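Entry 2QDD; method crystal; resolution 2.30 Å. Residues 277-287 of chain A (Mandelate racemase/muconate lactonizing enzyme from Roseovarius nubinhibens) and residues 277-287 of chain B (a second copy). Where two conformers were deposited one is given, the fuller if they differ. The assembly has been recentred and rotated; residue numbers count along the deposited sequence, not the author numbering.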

# COMPACT_ATOMS: atom_id res chain seq x y z
N ALA A 277 -11.21 28.99 -0.19
CA ALA A 277 -11.29 28.64 -1.62
C ALA A 277 -10.00 28.90 -2.39
O ALA A 277 -9.64 28.11 -3.26
CB ALA A 277 -12.46 29.33 -2.27
N ARG A 278 -9.30 29.98 -2.05
CA ARG A 278 -8.00 30.32 -2.65
C ARG A 278 -6.90 29.29 -2.35
O ARG A 278 -6.12 28.94 -3.24
CB ARG A 278 -7.55 31.71 -2.21
CG ARG A 278 -6.26 32.21 -2.85
CD ARG A 278 -5.25 32.61 -1.79
NE ARG A 278 -4.80 33.99 -1.95
CZ ARG A 278 -4.60 34.84 -0.95
NH1 ARG A 278 -4.19 36.08 -1.20
NH2 ARG A 278 -4.81 34.46 0.31
N GLN A 279 -6.84 28.83 -1.10
CA GLN A 279 -5.91 27.77 -0.71
C GLN A 279 -6.12 26.48 -1.51
O GLN A 279 -5.16 25.87 -1.97
CB GLN A 279 -5.97 27.47 0.80
CG GLN A 279 -4.83 26.53 1.25
CD GLN A 279 -5.02 25.87 2.61
OE1 GLN A 279 -4.05 25.42 3.23
NE2 GLN A 279 -6.27 25.79 3.08
N ILE A 280 -7.38 26.09 -1.67
CA ILE A 280 -7.78 24.96 -2.51
C ILE A 280 -7.43 25.17 -4.00
O ILE A 280 -6.91 24.25 -4.65
CB ILE A 280 -9.29 24.65 -2.34
CG1 ILE A 280 -9.54 24.18 -0.91
CG2 ILE A 280 -9.78 23.61 -3.35
CD1 ILE A 280 -10.96 24.40 -0.44
N ARG A 281 -7.69 26.37 -4.50
CA ARG A 281 -7.34 26.75 -5.87
C ARG A 281 -5.85 26.59 -6.14
O ARG A 281 -5.46 25.99 -7.14
CB ARG A 281 -7.77 28.19 -6.15
CG ARG A 281 -7.77 28.57 -7.64
CD ARG A 281 -6.44 29.17 -8.10
NE ARG A 281 -5.98 30.31 -7.29
CZ ARG A 281 -6.34 31.58 -7.50
NH1 ARG A 281 -7.19 31.88 -8.48
NH2 ARG A 281 -5.86 32.54 -6.73
N ASP A 282 -5.04 27.14 -5.24
CA ASP A 282 -3.59 27.07 -5.32
C ASP A 282 -3.06 25.64 -5.20
O ASP A 282 -2.09 25.28 -5.88
CB ASP A 282 -2.97 27.95 -4.22
CG ASP A 282 -3.11 29.45 -4.50
OD1 ASP A 282 -3.64 29.85 -5.58
OD2 ASP A 282 -2.68 30.24 -3.64
N PHE A 283 -3.68 24.84 -4.34
CA PHE A 283 -3.39 23.41 -4.27
C PHE A 283 -3.67 22.72 -5.61
O PHE A 283 -2.83 21.96 -6.10
CB PHE A 283 -4.19 22.73 -3.14
CG PHE A 283 -3.95 21.24 -3.05
CD1 PHE A 283 -4.91 20.34 -3.49
CD2 PHE A 283 -2.76 20.75 -2.53
CE1 PHE A 283 -4.70 18.97 -3.41
CE2 PHE A 283 -2.54 19.38 -2.45
CZ PHE A 283 -3.50 18.49 -2.89
N GLY A 284 -4.83 23.02 -6.20
CA GLY A 284 -5.22 22.47 -7.51
C GLY A 284 -4.26 22.80 -8.64
O GLY A 284 -3.96 21.94 -9.46
N VAL A 285 -3.79 24.04 -8.67
CA VAL A 285 -2.74 24.48 -9.59
C VAL A 285 -1.45 23.65 -9.42
O VAL A 285 -0.88 23.18 -10.41
CB VAL A 285 -2.45 26.00 -9.42
CG1 VAL A 285 -1.17 26.42 -10.16
CG2 VAL A 285 -3.65 26.82 -9.88
N SER A 286 -1.04 23.44 -8.17
CA SER A 286 0.18 22.69 -7.84
C SER A 286 0.16 21.23 -8.28
O SER A 286 1.20 20.66 -8.60
CB SER A 286 0.47 22.77 -6.34
OG SER A 286 0.58 24.12 -5.92
N VAL A 287 -1.03 20.62 -8.31
CA VAL A 287 -1.18 19.19 -8.60
C VAL A 287 -1.78 18.93 -9.98
O VAL A 287 -1.96 17.78 -10.39
CB VAL A 287 -1.98 18.43 -7.48
CG1 VAL A 287 -1.31 18.61 -6.13
CG2 VAL A 287 -3.43 18.88 -7.41
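Chain B, residues 277-287: ARQIRDFGVSV

Chain B repeats the conformation of chain A: both stretches are helical, each entering from earlier in its chain, with phi near -60° and psi near -43° through most of their length and the i to i+4 ladder of backbone hydrogen bonds continuous, its last rung in chain A, V287(A) N to F283(A) O at 3.1 Å, weak. F283(B) N, for instance, donates to Q279(B) O at 2.9 Å, as F283(A) N does to Q279(A) O at 3.0 Å. The two helices cross steeply. Their N-to-C directions make an angle of 110°, with a signed crossing angle of -110°, and their axes come no closer than 11.1 Å. Such a spacing is wide for packed helices, and the closest contacts involve the long side chains of R278 and Q279. The CA atoms of Q279(A) and Q279(B) lie 7.4 Å apart and mark the register; the two glutamines do not touch, and among equivalent residues only R278(A) and R278(B) are in contact, while each contact made by Q279 in one direction has a close counterpart in the other. Together the stretches bury 325 Å².

Glutamine is the central residue of this arrangement. Q279 in each chain leaves its helix sideways to the partner, but an extended side chain, with chi1 and chi2 both t, brings its end across to the turn between D282 and S286 of the other copy. As modelled, Q279(A) OE1 lies 3.2 Å from D282(B) O and 3.1 Å from S286(B) OG; in the reverse direction Q279(B) OE1 lies 3.4 Å from D282(A) O and 3.0 Å from S286(A) OG. Both amides are probably turned over in the model, so the bonding at these sites is best left open.

The receiving turn is organised from within. S286(A), in rotamer m, turns its hydroxyl back along the helix, and OG donates to D282(A) O at 2.9 Å. D282 points its CA-to-CB bond toward the partner, yet its carboxylate is engaged by its own neighbour: R281(A) NE and D282(A) OD1 form a salt bridge at 2.9 Å, and R281(B) NE and D282(B) OD1 repeat it at 3.1 Å.

R278 brings like charges together. R278(A) NH2 approaches R278(B) NH1 to 3.4 Å, and R278(A) NH1 stands equally far from R278(B) NH2. Both atoms of each pair are donors, so neither is a hydrogen bond; R278(A) NH2 lies over one face of the R278(B) guanidinium. The rule to draw is economical: four positions, 278, 279, 282 and 286, carry most of the covered area, while A277, I280, R281, G284 and V287 contribute none.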

# COMPACT_ATOMS: atom_id res chain seq x y z
N ALA B 277 6.45 30.58 0.03
CA ALA B 277 6.56 30.28 1.46
C ALA B 277 5.22 30.31 2.21
O ALA B 277 4.99 29.49 3.10
CB ALA B 277 7.56 31.21 2.13
N ARG B 278 4.35 31.24 1.82
CA ARG B 278 3.02 31.39 2.40
C ARG B 278 2.12 30.17 2.14
O ARG B 278 1.39 29.74 3.02
CB ARG B 278 2.34 32.65 1.84
CG ARG B 278 1.01 33.00 2.50
CD ARG B 278 0.15 33.83 1.58
NE ARG B 278 -1.00 34.39 2.29
CZ ARG B 278 -1.70 35.45 1.88
NH1 ARG B 278 -2.73 35.88 2.60
NH2 ARG B 278 -1.37 36.09 0.76
N GLN B 279 2.17 29.65 0.91
CA GLN B 279 1.38 28.46 0.53
C GLN B 279 1.81 27.24 1.35
O GLN B 279 0.97 26.49 1.87
CB GLN B 279 1.50 28.16 -0.98
CG GLN B 279 0.99 26.76 -1.37
CD GLN B 279 1.08 26.42 -2.86
OE1 GLN B 279 0.17 25.80 -3.41
NE2 GLN B 279 2.19 26.79 -3.50
N ILE B 280 3.12 27.08 1.48
CA ILE B 280 3.71 26.05 2.33
C ILE B 280 3.29 26.21 3.80
O ILE B 280 2.84 25.24 4.43
CB ILE B 280 5.26 26.01 2.16
CG1 ILE B 280 5.60 25.55 0.74
CG2 ILE B 280 5.90 25.08 3.20
CD1 ILE B 280 7.00 25.93 0.27
N ARG B 281 3.41 27.43 4.32
CA ARG B 281 2.94 27.79 5.66
C ARG B 281 1.48 27.41 5.91
O ARG B 281 1.16 26.75 6.90
CB ARG B 281 3.16 29.29 5.91
CG ARG B 281 3.20 29.70 7.39
CD ARG B 281 1.82 30.06 7.92
NE ARG B 281 1.08 30.99 7.07
CZ ARG B 281 1.10 32.32 7.22
NH1 ARG B 281 1.82 32.87 8.18
NH2 ARG B 281 0.39 33.09 6.40
N ASP B 282 0.60 27.82 4.99
CA ASP B 282 -0.83 27.51 5.07
C ASP B 282 -1.11 26.00 5.02
O ASP B 282 -1.99 25.51 5.74
CB ASP B 282 -1.58 28.22 3.94
CG ASP B 282 -1.69 29.72 4.16
OD1 ASP B 282 -1.23 30.23 5.21
OD2 ASP B 282 -2.26 30.40 3.28
N PHE B 283 -0.38 25.28 4.17
CA PHE B 283 -0.42 23.82 4.13
C PHE B 283 -0.00 23.20 5.46
O PHE B 283 -0.66 22.29 5.95
CB PHE B 283 0.48 23.26 3.00
CG PHE B 283 0.55 21.75 2.98
CD1 PHE B 283 1.64 21.08 3.54
CD2 PHE B 283 -0.47 21.00 2.40
CE1 PHE B 283 1.71 19.69 3.52
CE2 PHE B 283 -0.41 19.60 2.38
CZ PHE B 283 0.68 18.95 2.94
N GLY B 284 1.11 23.69 6.02
CA GLY B 284 1.62 23.21 7.30
C GLY B 284 0.65 23.41 8.45
O GLY B 284 0.55 22.56 9.33
N VAL B 285 -0.05 24.54 8.46
CA VAL B 285 -1.10 24.80 9.45
C VAL B 285 -2.26 23.81 9.31
O VAL B 285 -2.77 23.29 10.32
CB VAL B 285 -1.59 26.28 9.39
CG1 VAL B 285 -2.84 26.48 10.26
CG2 VAL B 285 -0.48 27.23 9.85
N SER B 286 -2.64 23.53 8.07
CA SER B 286 -3.68 22.55 7.76
C SER B 286 -3.37 21.13 8.25
O SER B 286 -4.27 20.42 8.69
CB SER B 286 -3.96 22.54 6.25
OG SER B 286 -4.44 23.80 5.81
N VAL B 287 -2.10 20.72 8.18
CA VAL B 287 -1.73 19.34 8.55
C VAL B 287 -1.12 19.23 9.95
O VAL B 287 -0.76 18.13 10.39
CB VAL B 287 -0.85 18.64 7.46
CG1 VAL B 287 -1.52 18.73 6.08
CG2 VAL B 287 0.56 19.22 7.42